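Local coordinates for protein type 3 secretion system regulator YopR (PDB 1Z21) that may regulate assembly of the type III secretion injectisome in the plague bacterium, perhaps by controlling secretion or polymerisation of the needle subunit, at residues P94-S97 and E98-K102. Sequence-based numbering, arbitrary orientation.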
# COMPACT_ATOMS: atom_id res chain seq x y z
N PRO A 94 -12.86 1.31 -8.12
CA PRO A 94 -12.33 0.20 -8.90
C PRO A 94 -11.03 0.55 -9.62
O PRO A 94 -10.27 -0.35 -9.96
CB PRO A 94 -13.44 -0.10 -9.91
CG PRO A 94 -14.25 1.15 -10.00
CD PRO A 94 -14.08 1.88 -8.72
N TYR A 95 -10.78 1.84 -9.82
CA TYR A 95 -9.57 2.29 -10.48
C TYR A 95 -8.35 1.95 -9.64
O TYR A 95 -7.44 1.29 -10.14
CB TYR A 95 -9.61 3.80 -10.72
CG TYR A 95 -8.59 4.30 -11.71
CD1 TYR A 95 -8.95 4.55 -13.03
CD2 TYR A 95 -7.27 4.55 -11.32
CE1 TYR A 95 -8.02 5.02 -13.94
CE2 TYR A 95 -6.33 5.03 -12.22
CZ TYR A 95 -6.72 5.26 -13.54
OH TYR A 95 -5.82 5.73 -14.46
N LEU A 96 -8.34 2.38 -8.38
CA LEU A 96 -7.20 2.13 -7.50
C LEU A 96 -7.10 0.64 -7.18
O LEU A 96 -6.01 0.08 -7.12
CB LEU A 96 -7.30 2.96 -6.21
CG LEU A 96 -6.17 2.80 -5.17
CD1 LEU A 96 -4.78 3.00 -5.78
CD2 LEU A 96 -6.36 3.75 -3.99
N SER A 97 -8.24 0.00 -7.00
CA SER A 97 -8.28 -1.43 -6.75
C SER A 97 -7.64 -2.20 -7.89
O SER A 97 -6.90 -3.15 -7.67
CB SER A 97 -9.71 -1.88 -6.52
OG SER A 97 -10.21 -1.25 -5.36
N GLU A 98 -7.91 -1.78 -9.13
CA GLU A 98 -7.39 -2.46 -10.31
C GLU A 98 -5.89 -2.23 -10.44
O GLU A 98 -5.14 -3.14 -10.76
CB GLU A 98 -8.10 -1.98 -11.58
CG GLU A 98 -7.53 -2.55 -12.88
CD GLU A 98 -7.60 -4.06 -12.96
OE1 GLU A 98 -8.31 -4.69 -12.15
OE2 GLU A 98 -6.95 -4.64 -13.86
N LEU A 99 -5.47 -0.99 -10.19
CA LEU A 99 -4.05 -0.64 -10.15
C LEU A 99 -3.28 -1.51 -9.17
O LEU A 99 -2.20 -2.00 -9.48
CB LEU A 99 -3.90 0.81 -9.68
CG LEU A 99 -3.12 1.79 -10.51
CD1 LEU A 99 -3.49 1.67 -11.99
CD2 LEU A 99 -3.43 3.19 -9.98
N ILE A 100 -3.85 -1.68 -7.98
CA ILE A 100 -3.21 -2.45 -6.93
C ILE A 100 -3.05 -3.88 -7.37
O ILE A 100 -1.99 -4.48 -7.21
CB ILE A 100 -4.04 -2.37 -5.63
CG1 ILE A 100 -3.84 -0.99 -5.00
CG2 ILE A 100 -3.61 -3.48 -4.66
CD1 ILE A 100 -4.70 -0.74 -3.78
N ASN A 101 -4.10 -4.43 -7.96
CA ASN A 101 -4.04 -5.79 -8.41
C ASN A 101 -3.01 -6.01 -9.53
O ASN A 101 -2.37 -7.05 -9.56
CB ASN A 101 -5.45 -6.29 -8.74
CG ASN A 101 -6.31 -6.45 -7.45
OD1 ASN A 101 -5.91 -7.15 -6.50
ND2 ASN A 101 -7.47 -5.80 -7.42
N LYS A 102 -2.81 -5.03 -10.40
CA LYS A 102 -1.78 -5.13 -11.43
C LYS A 102 -0.37 -5.12 -10.83
O LYS A 102 0.49 -5.89 -11.24
CB LYS A 102 -1.93 -4.02 -12.48
CG LYS A 102 -3.16 -4.19 -13.33
CD LYS A 102 -3.07 -3.45 -14.61
CE LYS A 102 -4.34 -3.59 -15.42
NZ LYS A 102 -4.48 -4.94 -16.00
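L96 and I100, one turn apart on helix 94-107, meet through their branches: CG of L96 lies 4.1 Å from CD1 of I100. The isoleucine can be followed outward. Its CB rests against the carbonyl oxygens of L96 and S97. CG1, placed beside the backbone N by chi1 of -74°, passes 3.2 Å from O of L96, the oxygen that also accepts the I100 amide. An extended chi2 then carries CD1 over the same oxygen to the leucine's branch point. Beyond the helix, I100 meets V80 and L81 of helix 71-82, while L96 packs on L39 and L40 of helix 25-43.

A second apolar pair forms next to it. CD2 of L99 comes within 4.1 Å of CE2 of Y95, approaching the ring obliquely, and the same methyl stands 4.4 Å from CD1 of L96. The tyrosine ring is held at its far end by a hydrogen bond from OH to OD2 of D55, H46 meets it edge-to-face, and F43 touches both Y95 and L99.

Four i to i+4 backbone bonds join the turns. The straightest runs from N of L99 to O of Y95 (167° at the hydrogen); the first, from N of E98 to O of P94, is more bent at 143°. OG of S97 turns back to hydrogen-bond with O of L93, just ahead of the helix. Farther along, NZ of K102 forms a salt bridge with OE2 of E98 at 3.3 Å.

Residues 94-102, which open the last helix of the five-helix core, are therefore two-sided: Y95, L96, L99 and I100 bury hydrocarbon against neighbouring helices, whereas the partly exposed E98 and K102 pair their charges across one turn.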